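Local coordinates for beta-lactamase-like protein (Novosphingobium pentaromativorans US6-1, PDB 6AUF), which probably hydrolyses beta-lactam antibiotics, as a two-zinc metallohydrolase of the B3 metallo-beta-lactamase type, at residues A[76-80]-A[110-116]; A[82-87]-A[115-119]; A[100-104]-A[169-173]; A[134-140]-A[154-160]; A[204-210]-A[244-250]. All coordinates share one frame; numbering follows the deposited sequence.

Contact 1: A[76-80]-A[110-116]; sequences DSGPA and HDHAGSI. With ZN (zinc ion), chain B.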
# COMPACT_ATOMS: atom_id res chain seq x y z
N ASP A 76 1.97 1.18 6.04
CA ASP A 76 3.07 1.74 5.28
C ASP A 76 3.73 2.91 5.99
O ASP A 76 3.08 3.71 6.67
CB ASP A 76 2.61 2.17 3.88
CG ASP A 76 2.40 0.99 2.96
OD1 ASP A 76 2.88 -0.11 3.30
OD2 ASP A 76 1.75 1.16 1.91
N SER A 77 5.05 3.00 5.83
CA SER A 77 5.85 4.04 6.44
C SER A 77 6.29 5.12 5.47
O SER A 77 6.69 6.20 5.91
CB SER A 77 7.10 3.41 7.08
OG SER A 77 7.94 2.89 6.07
N GLY A 78 6.24 4.86 4.17
CA GLY A 78 6.92 5.69 3.22
C GLY A 78 8.40 5.34 3.20
O GLY A 78 8.84 4.40 3.87
N PRO A 79 9.18 6.09 2.43
CA PRO A 79 10.61 5.77 2.27
C PRO A 79 11.36 5.72 3.60
O PRO A 79 10.84 6.04 4.67
CB PRO A 79 11.12 6.89 1.37
CG PRO A 79 9.91 7.32 0.59
CD PRO A 79 8.75 7.18 1.54
N ALA A 80 12.63 5.32 3.51
CA ALA A 80 13.40 5.03 4.71
C ALA A 80 13.58 6.26 5.59
O ALA A 80 13.75 6.12 6.81
CB ALA A 80 14.76 4.45 4.34
N HIS A 110 11.43 -0.58 -0.26
CA HIS A 110 11.91 0.45 0.67
C HIS A 110 11.05 1.71 0.61
O HIS A 110 10.87 2.39 1.63
CB HIS A 110 13.35 0.82 0.33
CG HIS A 110 13.47 1.55 -0.96
ND1 HIS A 110 13.37 2.92 -1.05
CD2 HIS A 110 13.60 1.10 -2.23
CE1 HIS A 110 13.48 3.28 -2.32
NE2 HIS A 110 13.63 2.20 -3.05
N ASP A 111 10.55 2.07 -0.57
CA ASP A 111 9.78 3.30 -0.71
C ASP A 111 8.46 3.23 0.05
O ASP A 111 7.87 4.28 0.35
CB ASP A 111 9.51 3.57 -2.18
CG ASP A 111 8.97 2.35 -2.89
OD1 ASP A 111 9.49 1.26 -2.60
OD2 ASP A 111 8.02 2.48 -3.71
N HIS A 112 7.98 2.03 0.36
CA HIS A 112 6.73 1.89 1.09
C HIS A 112 6.91 1.45 2.53
O HIS A 112 6.10 1.82 3.39
CB HIS A 112 5.81 0.90 0.38
CG HIS A 112 5.47 1.31 -1.02
ND1 HIS A 112 4.44 2.17 -1.31
CD2 HIS A 112 6.03 0.98 -2.20
CE1 HIS A 112 4.37 2.35 -2.61
NE2 HIS A 112 5.32 1.63 -3.18
N ALA A 113 7.94 0.66 2.80
CA ALA A 113 8.17 0.10 4.12
C ALA A 113 9.53 0.50 4.66
O ALA A 113 9.96 -0.01 5.70
CB ALA A 113 8.03 -1.44 4.09
N GLY A 114 10.21 1.43 3.98
CA GLY A 114 11.60 1.72 4.30
C GLY A 114 11.86 2.13 5.74
O GLY A 114 12.96 1.93 6.25
N SER A 115 10.87 2.73 6.40
CA SER A 115 11.05 3.11 7.79
C SER A 115 10.00 2.46 8.69
O SER A 115 9.59 3.03 9.69
CB SER A 115 11.07 4.63 7.97
OG SER A 115 10.02 5.29 7.28
N ILE A 116 9.57 1.25 8.33
CA ILE A 116 8.76 0.45 9.24
C ILE A 116 9.46 0.34 10.59
O ILE A 116 8.83 0.48 11.65
CB ILE A 116 8.49 -0.94 8.63
CG1 ILE A 116 7.52 -0.84 7.46
CG2 ILE A 116 7.88 -1.87 9.67
CD1 ILE A 116 6.18 -0.30 7.86
ZN ZN B . 6.09 2.01 -4.95
O HOH W 1 2.98 3.25 0.48
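The His112 imidazole and the Asp76 carboxylate are joined by a water at the ring's edge, in its plane; this water touches His112 ND1 and sits 2.8 Å from Asp76 OD2, itself oblique to the ring. The His107 and His251 rings also meet that of His112, and His251 shares its zinc: His112 NE2 binds the ion at 2.0 Å and Asp111 OD2 at 2.3 Å. One face of the His110 ring lies under Asp111 OD1, 4.1 Å above its plane and over its centre. Tyr208 OH bonds to Asp76 OD2 and the Ser106 amide to OD1, consistent with Asp76 acting, through the water, as a second-shell group that helps to fix the His112 ring.

Away from the metal the two backbones are bonded directly. His112 O accepts hydrogen bonds from two amides, Ser77 N at 2.9 Å close to the line of the carbonyl bond, and Gly78 N at 3.1 Å from above the carbonyl plane. With chi1 at 67°, Ser77 OG lies between its own backbone N and carbonyl carbon; from there it accepts from Ser115 N at 3.0 Å and donates to Gly78 O. Ser115 OG donates to Pro79 O at 2.8 Å.

The loop from strand 72-75 to helix 83-91 is thus bonded to short helix 110-113, which ends the HXHXDH zinc motif, and to the turn into helix 116-121; Trp40 of helix 37-40 packs on Pro79 and Asp111.

Contact 2: A[82-87]-A[115-119]; sequences AAPLVL and SIAEL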
# COMPACT_ATOMS: atom_id res chain seq x y z
N ALA A 82 11.34 8.77 5.97
CA ALA A 82 10.07 9.48 6.05
C ALA A 82 9.34 9.31 7.37
O ALA A 82 8.26 9.88 7.54
CB ALA A 82 9.16 9.05 4.89
N ALA A 83 9.90 8.56 8.32
CA ALA A 83 9.23 8.31 9.59
C ALA A 83 8.71 9.61 10.23
O ALA A 83 7.50 9.73 10.50
CB ALA A 83 10.18 7.58 10.54
N PRO A 84 9.57 10.60 10.49
CA PRO A 84 9.09 11.83 11.15
C PRO A 84 7.97 12.53 10.39
O PRO A 84 7.08 13.12 11.01
CB PRO A 84 10.35 12.71 11.23
CG PRO A 84 11.49 11.74 11.19
CD PRO A 84 11.03 10.62 10.28
N LEU A 85 7.98 12.48 9.06
CA LEU A 85 6.93 13.14 8.29
C LEU A 85 5.56 12.60 8.69
O LEU A 85 4.64 13.38 8.98
CB LEU A 85 7.17 12.95 6.80
CG LEU A 85 8.23 13.85 6.15
CD1 LEU A 85 9.54 13.78 6.91
CD2 LEU A 85 8.44 13.43 4.71
N VAL A 86 5.40 11.27 8.71
CA VAL A 86 4.10 10.68 9.02
C VAL A 86 3.82 10.76 10.51
O VAL A 86 2.68 10.96 10.92
CB VAL A 86 4.02 9.23 8.51
CG1 VAL A 86 5.35 8.51 8.67
CG2 VAL A 86 2.94 8.48 9.27
N LEU A 87 4.85 10.59 11.34
CA LEU A 87 4.67 10.82 12.76
C LEU A 87 4.08 12.21 13.01
O LEU A 87 3.27 12.39 13.93
CB LEU A 87 6.00 10.68 13.50
CG LEU A 87 6.69 9.33 13.52
CD1 LEU A 87 8.16 9.57 13.84
CD2 LEU A 87 6.05 8.43 14.57
N SER A 115 10.87 2.73 6.40
CA SER A 115 11.05 3.11 7.79
C SER A 115 10.00 2.46 8.69
O SER A 115 9.59 3.03 9.69
CB SER A 115 11.07 4.63 7.97
OG SER A 115 10.02 5.29 7.28
N ILE A 116 9.57 1.25 8.33
CA ILE A 116 8.76 0.45 9.24
C ILE A 116 9.46 0.34 10.59
O ILE A 116 8.83 0.48 11.65
CB ILE A 116 8.49 -0.94 8.63
CG1 ILE A 116 7.52 -0.84 7.46
CG2 ILE A 116 7.88 -1.87 9.67
CD1 ILE A 116 6.18 -0.30 7.86
N ALA A 117 10.77 0.11 10.57
CA ALA A 117 11.51 -0.13 11.79
C ALA A 117 11.47 1.09 12.70
O ALA A 117 10.96 1.03 13.83
CB ALA A 117 12.96 -0.50 11.46
N GLU A 118 12.01 2.21 12.21
CA GLU A 118 11.99 3.46 12.98
C GLU A 118 10.57 3.85 13.35
O GLU A 118 10.32 4.36 14.45
CB GLU A 118 12.68 4.56 12.17
CG GLU A 118 12.53 5.95 12.73
CD GLU A 118 13.25 6.99 11.90
OE1 GLU A 118 13.74 6.63 10.81
OE2 GLU A 118 13.32 8.16 12.33
N LEU A 119 9.61 3.62 12.45
CA LEU A 119 8.22 3.92 12.76
C LEU A 119 7.71 3.06 13.90
O LEU A 119 6.85 3.49 14.67
CB LEU A 119 7.37 3.71 11.51
CG LEU A 119 6.17 4.63 11.41
CD1 LEU A 119 6.67 6.04 11.56
CD2 LEU A 119 5.48 4.41 10.07
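Leu119 CD1 is the methyl on which the packed half of this contact turns: it meets Leu87 CG at 3.8 Å, Val86 CG1 at 4.0 Å and Ala83 CB at 4.0 Å, so three residues of helix 83-91 gather round one branch of a single leucine. The approaches differ. Val86 and Leu119 point at each other, tip to tip, because a chi1 of 37° sets Val86 CG1 between its backbone N and carbonyl carbon; Leu87 and Leu119 instead run past one another in opposite directions. The small Ala83 lets the two backbones come close, its CA being 5.5 Å from the CA of Leu119. Ser115 leans against the start of the same helix, its OG 3.4 Å from Ala83 N at an angle too poor for a hydrogen bond; its hydroxyl is already bonded to Pro79 O.

Toward solvent the contact is thinner and less certain, resting on one of two modelled conformers of Glu118. In that conformer Glu118, fully extended with CG anti to the backbone N (chi1 170°), lays its carboxylate over the Ala83 methyl, with CD 3.4 Å from Ala83 CB. Its OE2 passes Pro84 CD at 3.9 Å, the two side chains crossing at about a right angle. This flank is probably mobile.

Two neighbouring helices of successive beta-alpha-beta units meet here, one following strand 72-75 and the other following strand 100-104, on one side of the larger sheet, as in the alpha-beta/beta-alpha sandwich of metallo-beta-lactamases.

Contact 3: A[100-104]-A[169-173]; sequences VRWIL and SVTLG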
# COMPACT_ATOMS: atom_id res chain seq x y z
N VAL A 100 -1.27 3.93 18.09
CA VAL A 100 -1.32 2.98 16.97
C VAL A 100 -0.74 1.65 17.44
O VAL A 100 0.41 1.58 17.88
CB VAL A 100 -0.59 3.52 15.73
CG1 VAL A 100 0.79 3.97 16.08
CG2 VAL A 100 -0.53 2.46 14.66
N ARG A 101 -1.55 0.60 17.36
CA ARG A 101 -1.17 -0.69 17.91
C ARG A 101 -0.58 -1.63 16.87
O ARG A 101 0.22 -2.50 17.24
CB ARG A 101 -2.38 -1.34 18.58
CG ARG A 101 -2.80 -0.62 19.85
CD ARG A 101 -1.55 -0.13 20.58
NE ARG A 101 -1.82 0.43 21.91
CZ ARG A 101 -0.90 1.06 22.64
NH1 ARG A 101 0.33 1.22 22.16
NH2 ARG A 101 -1.22 1.54 23.84
N TRP A 102 -0.92 -1.48 15.60
CA TRP A 102 -0.41 -2.34 14.54
C TRP A 102 0.13 -1.49 13.40
O TRP A 102 -0.43 -0.45 13.06
CB TRP A 102 -1.51 -3.26 14.00
CG TRP A 102 -1.91 -4.29 15.00
CD1 TRP A 102 -2.93 -4.21 15.90
CD2 TRP A 102 -1.27 -5.55 15.22
NE1 TRP A 102 -2.97 -5.35 16.66
CE2 TRP A 102 -1.96 -6.19 16.27
CE3 TRP A 102 -0.17 -6.21 14.64
CZ2 TRP A 102 -1.60 -7.45 16.75
CZ3 TRP A 102 0.18 -7.46 15.11
CH2 TRP A 102 -0.53 -8.07 16.15
N ILE A 103 1.23 -1.95 12.81
CA ILE A 103 1.74 -1.40 11.57
C ILE A 103 1.68 -2.50 10.52
O ILE A 103 2.19 -3.61 10.75
CB ILE A 103 3.17 -0.85 11.72
CG1 ILE A 103 3.18 0.43 12.56
CG2 ILE A 103 3.79 -0.53 10.38
CD1 ILE A 103 4.54 0.73 13.12
N LEU A 104 1.02 -2.21 9.41
CA LEU A 104 0.86 -3.13 8.29
C LEU A 104 1.60 -2.56 7.09
O LEU A 104 2.09 -1.43 7.11
CB LEU A 104 -0.62 -3.35 7.96
CG LEU A 104 -1.52 -3.64 9.15
CD1 LEU A 104 -2.97 -3.66 8.71
CD2 LEU A 104 -1.14 -4.96 9.84
N SER A 169 -7.51 -11.46 9.30
CA SER A 169 -8.01 -10.18 9.76
C SER A 169 -7.11 -9.66 10.87
O SER A 169 -6.86 -10.38 11.84
CB SER A 169 -9.44 -10.29 10.26
OG SER A 169 -10.33 -10.09 9.19
N VAL A 170 -6.63 -8.43 10.73
CA VAL A 170 -6.01 -7.73 11.84
C VAL A 170 -7.12 -7.02 12.60
O VAL A 170 -7.83 -6.17 12.04
CB VAL A 170 -4.94 -6.75 11.37
CG1 VAL A 170 -4.32 -6.05 12.56
CG2 VAL A 170 -3.88 -7.47 10.57
N THR A 171 -7.30 -7.38 13.87
CA THR A 171 -8.37 -6.84 14.69
C THR A 171 -7.81 -6.01 15.83
O THR A 171 -6.89 -6.45 16.53
CB THR A 171 -9.24 -7.95 15.25
OG1 THR A 171 -8.42 -9.08 15.54
CG2 THR A 171 -10.32 -8.31 14.26
N LEU A 172 -8.38 -4.82 16.01
CA LEU A 172 -8.01 -3.90 17.09
C LEU A 172 -9.33 -3.35 17.61
O LEU A 172 -9.92 -2.45 17.00
CB LEU A 172 -7.10 -2.78 16.59
CG LEU A 172 -6.56 -1.88 17.69
CD1 LEU A 172 -6.06 -2.73 18.84
CD2 LEU A 172 -5.45 -0.99 17.15
N GLY A 173 -9.81 -3.90 18.72
CA GLY A 173 -11.15 -3.54 19.16
C GLY A 173 -12.13 -3.86 18.05
O GLY A 173 -12.09 -4.93 17.44
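Val170 spreads its two methyls over two residues of the strand opposite, Trp102 and Leu104. With CG1 anti to its backbone N (chi1 -179°), that methyl sits over one face of the indole, 4.0 Å from the centroid of the Trp102 five-membered ring and 15° off the ring normal, a CH-pi contact. The other branch, Val170 CG2, meets Leu104 CD2 end on at 3.8 Å. Leu172 comes to the same indole differently, with CD2 at the ring's edge, near its plane, and 4.3 Å from Trp102 CD1. The same methyl lies 3.4 Å from Arg101 CB, where leucine and arginine are set obliquely; past this aliphatic base the arginine leads away from the contact.

Strands 100-104 and 169-172 belong to different sheets. Their axes pass 8.4 Å apart, a spacing that side chains fill, and run nearly antiparallel at 163°. Ala128 of strand 126-130 adjoins Trp102 and Leu104, and Leu177 of strand 175-181 also touches Leu104.

The chemistry is that of the margin of a sandwich interior, where strand 169-172 edges its sheet: methyls, an aromatic face and apolar arginine carbons pack the sheets together by van der Waals contact, while backbone bonds of strand 100-104 go to its own sheet.

Contact 4: A[134-140]-A[154-160]; sequences RQVLESG and GFPPVHV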
# COMPACT_ATOMS: atom_id res chain seq x y z
N ARG A 134 7.12 -12.09 4.81
CA ARG A 134 7.86 -12.15 6.07
C ARG A 134 9.37 -12.15 5.86
O ARG A 134 10.09 -11.38 6.50
CB ARG A 134 7.43 -13.38 6.87
CG ARG A 134 7.85 -13.33 8.33
CD ARG A 134 7.91 -14.71 8.93
NE ARG A 134 8.64 -15.59 8.03
CZ ARG A 134 9.96 -15.71 8.01
NH1 ARG A 134 10.70 -15.02 8.86
NH2 ARG A 134 10.54 -16.53 7.14
N GLN A 135 9.87 -13.01 4.96
CA GLN A 135 11.31 -13.14 4.78
C GLN A 135 11.97 -11.79 4.48
O GLN A 135 12.95 -11.41 5.12
CB GLN A 135 11.62 -14.14 3.68
CG GLN A 135 11.57 -15.57 4.15
CD GLN A 135 12.76 -15.92 5.02
OE1 GLN A 135 12.65 -16.74 5.94
NE2 GLN A 135 13.91 -15.31 4.73
N VAL A 136 11.45 -11.07 3.48
CA VAL A 136 12.03 -9.76 3.15
C VAL A 136 11.94 -8.82 4.35
O VAL A 136 12.94 -8.22 4.76
CB VAL A 136 11.33 -9.16 1.92
CG1 VAL A 136 11.72 -7.70 1.76
CG2 VAL A 136 11.65 -9.96 0.65
N LEU A 137 10.75 -8.69 4.93
CA LEU A 137 10.55 -7.79 6.07
C LEU A 137 11.55 -8.06 7.19
O LEU A 137 12.10 -7.12 7.78
CB LEU A 137 9.12 -7.92 6.59
CG LEU A 137 8.18 -6.79 6.23
CD1 LEU A 137 8.59 -6.19 4.91
CD2 LEU A 137 6.75 -7.29 6.18
N GLU A 138 11.80 -9.33 7.51
CA GLU A 138 12.70 -9.66 8.61
C GLU A 138 14.17 -9.65 8.20
O GLU A 138 15.04 -9.84 9.06
CB GLU A 138 12.30 -11.02 9.21
CG GLU A 138 10.95 -10.98 9.90
CD GLU A 138 10.62 -12.22 10.71
OE1 GLU A 138 11.09 -13.32 10.35
OE2 GLU A 138 9.87 -12.10 11.70
N SER A 139 14.46 -9.41 6.93
CA SER A 139 15.83 -9.34 6.45
C SER A 139 16.17 -8.02 5.77
O SER A 139 17.36 -7.71 5.64
CB SER A 139 16.13 -10.48 5.47
OG SER A 139 15.55 -10.21 4.20
N GLY A 140 15.17 -7.25 5.33
CA GLY A 140 15.40 -6.01 4.63
C GLY A 140 15.78 -6.15 3.18
O GLY A 140 15.65 -5.17 2.43
N GLY A 154 17.63 -2.18 -0.34
CA GLY A 154 17.02 -2.70 0.86
C GLY A 154 16.68 -1.62 1.88
O GLY A 154 16.84 -0.43 1.64
N PHE A 155 16.21 -2.07 3.03
CA PHE A 155 15.82 -1.17 4.11
C PHE A 155 16.03 -1.89 5.43
O PHE A 155 16.28 -3.10 5.46
CB PHE A 155 14.37 -0.72 3.96
CG PHE A 155 13.40 -1.84 3.88
CD1 PHE A 155 13.13 -2.43 2.66
CD2 PHE A 155 12.78 -2.31 5.02
CE1 PHE A 155 12.24 -3.49 2.57
CE2 PHE A 155 11.88 -3.36 4.94
CZ PHE A 155 11.61 -3.96 3.71
N PRO A 156 15.91 -1.18 6.55
CA PRO A 156 16.28 -1.78 7.83
C PRO A 156 15.25 -2.81 8.26
O PRO A 156 14.04 -2.56 8.22
CB PRO A 156 16.32 -0.58 8.79
CG PRO A 156 15.38 0.38 8.21
CD PRO A 156 15.39 0.18 6.71
N PRO A 157 15.71 -3.98 8.69
CA PRO A 157 14.79 -5.08 8.99
C PRO A 157 13.91 -4.80 10.20
O PRO A 157 14.07 -3.83 10.93
CB PRO A 157 15.72 -6.27 9.24
CG PRO A 157 17.03 -5.87 8.65
CD PRO A 157 17.11 -4.39 8.80
N VAL A 158 12.97 -5.73 10.40
CA VAL A 158 11.99 -5.68 11.48
C VAL A 158 11.59 -7.11 11.79
O VAL A 158 11.73 -8.01 10.96
CB VAL A 158 10.76 -4.84 11.07
CG1 VAL A 158 9.54 -5.73 10.92
CG2 VAL A 158 10.50 -3.73 12.07
N HIS A 159 11.08 -7.34 13.01
CA HIS A 159 10.53 -8.63 13.37
C HIS A 159 9.02 -8.62 13.16
O HIS A 159 8.33 -7.70 13.64
CB HIS A 159 10.84 -9.02 14.81
CG HIS A 159 10.24 -10.33 15.22
ND1 HIS A 159 10.38 -11.48 14.47
CD2 HIS A 159 9.49 -10.67 16.29
CE1 HIS A 159 9.74 -12.47 15.06
NE2 HIS A 159 9.19 -12.01 16.17
N VAL A 160 8.51 -9.63 12.46
CA VAL A 160 7.08 -9.77 12.21
C VAL A 160 6.47 -10.54 13.38
O VAL A 160 6.75 -11.72 13.58
CB VAL A 160 6.81 -10.48 10.88
CG1 VAL A 160 5.33 -10.81 10.75
CG2 VAL A 160 7.26 -9.61 9.73
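Glu138 OE2 takes two donors from the 154-160 loop. Val160 N reaches it at 2.9 Å with an angle of 158°, on the anti lone pair, and His159 ND1 adds a weak bond, also 2.9 Å from Glu138 OE2. Carboxylate and imidazole lie side by side, their planes 23° apart. The other oxygen, OE1, is modelled so close to Arg134 that the salt bridge there is doubtful in detail.

Acceptors in and just after the last turn of helix 131-139 are answered by loop amides: Leu137 O accepts from Val158 N at 3.1 Å, and Gly140 O from Phe155 N at 3.2 Å.

Apolar groups fill in between. Phe155 has Gly140 CA 4.3 Å above its ring centre and Leu137 CD1 at its edge, 3.9 Å from CZ; Leu137 CB also meets Val160 CG2.

The contact fastens the loop leading to strand 162-164 onto the helix end near the metal site, with Val158 packed on helix 116-121 and Ile127. Loop amides probably take carbonyls that the ending helix leaves without helical partners. The Val160 amide would help to stabilise the carboxylate's charge, which might favour a protonated His159, though that bond is weak.

Contact 5: A[204-210]-A[244-250]; sequences RMIAYAD and CDILVTP
Asp245 holds its CG beside the backbone N (chi1 -74°), which brings OD2 to the beginning of the neighbouring strand: Met205 N donates to it at 2.9 Å and 177°, on the anti lone pair. Tyr208 turns the other way, CG anti to its backbone N (chi1 -170°), and its ring reaches over to the partner segment, meeting Val248 with CD1 3.9 Å from CG1 and crossing Pro250 at a slant, CZ 3.6 Å from Pro250 CG. Tyr208 OH bonds to Asp76.

Between these ends runs a parallel ladder. Ile246 N donates to Met205 O at 3.0 Å, Ala207 N to Ile246 O at 3.0 Å and Val248 N to Ala207 O at 2.8 Å, with a weak bond from Ala209 N to Val248 O closing it. Ile206 and Ile246 lie side by side, pointing the same way, on the face that also carries Tyr208 and Val248. Ala207 and Leu247 occupy the other face, where Ala207 CB touches Cys244 SG at 3.8 Å. Past the strand, Asp210 OD2 bonds to Ser189 and OD1 to ND1 of the zinc ligand His107, which it probably helps to orient.

Helix 226-241 makes the beta-alpha-beta crossover between these two strands. Strand 190-197 flanks 203-208 on its other side, Tyr50 of strand 47-50 packs on the isoleucine face, and helix 272-292, linked by the Cys244-Cys273 disulfide, covers the face of Ala207 and Leu247.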
# COMPACT_ATOMS: atom_id res chain seq x y z
N ARG A 204 -18.94 2.65 3.74
CA ARG A 204 -18.29 2.32 2.49
C ARG A 204 -17.13 1.39 2.80
O ARG A 204 -16.51 1.49 3.87
CB ARG A 204 -17.75 3.56 1.77
CG ARG A 204 -18.74 4.67 1.59
CD ARG A 204 -19.89 4.23 0.71
NE ARG A 204 -20.50 5.41 0.11
CZ ARG A 204 -21.72 5.44 -0.42
NH1 ARG A 204 -22.47 4.35 -0.40
NH2 ARG A 204 -22.18 6.57 -0.95
N MET A 205 -16.84 0.50 1.87
CA MET A 205 -15.67 -0.34 1.99
C MET A 205 -14.49 0.38 1.35
O MET A 205 -14.57 0.80 0.19
CB MET A 205 -15.90 -1.69 1.33
CG MET A 205 -17.01 -2.46 1.97
SD MET A 205 -16.63 -2.88 3.67
CE MET A 205 -15.06 -3.74 3.47
N ILE A 206 -13.44 0.53 2.10
CA ILE A 206 -12.18 1.05 1.59
C ILE A 206 -11.28 -0.12 1.21
O ILE A 206 -11.22 -1.14 1.90
CB ILE A 206 -11.53 1.98 2.63
CG1 ILE A 206 -12.37 3.25 2.74
CG2 ILE A 206 -10.10 2.32 2.24
CD1 ILE A 206 -12.22 3.96 4.03
N ALA A 207 -10.62 0.01 0.07
CA ALA A 207 -9.67 -0.97 -0.42
C ALA A 207 -8.34 -0.27 -0.63
O ALA A 207 -8.22 0.58 -1.52
CB ALA A 207 -10.17 -1.63 -1.71
N TYR A 208 -7.36 -0.59 0.21
CA TYR A 208 -5.98 -0.16 0.00
C TYR A 208 -5.31 -1.22 -0.88
O TYR A 208 -4.62 -2.14 -0.42
CB TYR A 208 -5.28 0.03 1.34
CG TYR A 208 -3.92 0.70 1.26
CD1 TYR A 208 -3.74 1.87 0.51
CD2 TYR A 208 -2.82 0.16 1.93
CE1 TYR A 208 -2.49 2.48 0.42
CE2 TYR A 208 -1.57 0.76 1.85
CZ TYR A 208 -1.41 1.92 1.09
OH TYR A 208 -0.18 2.52 1.01
N ALA A 209 -5.55 -1.09 -2.19
CA ALA A 209 -5.05 -2.06 -3.16
C ALA A 209 -3.62 -1.70 -3.52
O ALA A 209 -3.34 -0.58 -3.96
CB ALA A 209 -5.92 -2.11 -4.41
N ASP A 210 -2.71 -2.66 -3.33
CA ASP A 210 -1.29 -2.48 -3.54
C ASP A 210 -0.98 -2.06 -4.97
O ASP A 210 -1.79 -2.25 -5.89
CB ASP A 210 -0.56 -3.78 -3.22
CG ASP A 210 0.91 -3.58 -3.06
OD1 ASP A 210 1.39 -2.42 -3.12
OD2 ASP A 210 1.60 -4.61 -2.85
N CYS A 244 -14.78 -2.75 -2.59
CA CYS A 244 -14.03 -1.59 -3.04
C CYS A 244 -14.97 -0.44 -3.42
O CYS A 244 -15.18 -0.13 -4.59
CB CYS A 244 -13.15 -1.98 -4.22
SG CYS A 244 -12.03 -0.76 -4.92
N ASP A 245 -15.56 0.21 -2.41
CA ASP A 245 -16.25 1.47 -2.65
C ASP A 245 -15.26 2.60 -2.90
O ASP A 245 -15.47 3.45 -3.78
CB ASP A 245 -17.14 1.82 -1.47
CG ASP A 245 -18.39 0.97 -1.42
OD1 ASP A 245 -19.15 0.96 -2.41
OD2 ASP A 245 -18.59 0.31 -0.38
N ILE A 246 -14.18 2.64 -2.12
CA ILE A 246 -13.20 3.72 -2.20
C ILE A 246 -11.83 3.10 -2.41
O ILE A 246 -11.28 2.48 -1.49
CB ILE A 246 -13.22 4.60 -0.94
CG1 ILE A 246 -14.55 5.34 -0.85
CG2 ILE A 246 -12.05 5.56 -0.96
CD1 ILE A 246 -14.77 5.98 0.50
N LEU A 247 -11.27 3.29 -3.59
CA LEU A 247 -9.94 2.77 -3.89
C LEU A 247 -8.86 3.71 -3.35
O LEU A 247 -8.94 4.92 -3.50
CB LEU A 247 -9.77 2.60 -5.40
CG LEU A 247 -8.37 2.17 -5.81
CD1 LEU A 247 -8.10 0.77 -5.25
CD2 LEU A 247 -8.22 2.20 -7.31
N VAL A 248 -7.84 3.12 -2.73
CA VAL A 248 -6.66 3.87 -2.30
C VAL A 248 -5.43 3.04 -2.64
O VAL A 248 -5.44 1.82 -2.46
CB VAL A 248 -6.72 4.22 -0.79
CG1 VAL A 248 -5.62 5.21 -0.42
CG2 VAL A 248 -8.09 4.77 -0.42
N THR A 249 -4.38 3.69 -3.14
CA THR A 249 -3.19 3.02 -3.63
C THR A 249 -1.93 3.55 -2.96
O THR A 249 -1.80 4.75 -2.72
CB THR A 249 -3.04 3.19 -5.14
OG1 THR A 249 -3.12 4.58 -5.49
CG2 THR A 249 -4.12 2.38 -5.89
N PRO A 250 -0.96 2.67 -2.71
CA PRO A 250 0.31 3.12 -2.10
C PRO A 250 0.97 4.28 -2.82
O PRO A 250 1.67 5.07 -2.19
CB PRO A 250 1.16 1.84 -2.16
CG PRO A 250 0.14 0.76 -1.98
CD PRO A 250 -1.05 1.20 -2.79

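In the fold
Contacts 1 and 5 are the most buried and lie on opposite sides of the chain's centre; contact 1 holds zinc ligands and contact 5 ends next to them, where Asp76 bonds Tyr208 and His112 packs on Pro250. Contact 2 shares Ser115 and Ile116 with contact 1 but is mainly apolar, and lies farther out among the helices. Contact 4 is partly buried; Phe155 and Pro156 pack on Gly114 of contact 1, and Val158 on the helix of contact 2. Contact 3 joins the two sheets by side chains alone, whereas contact 5 pairs strands within the smaller sheet; contact 3 meets contact 1 through Leu104 and Asp76. Polar bonding thus gathers in contacts 1, 4 and 5.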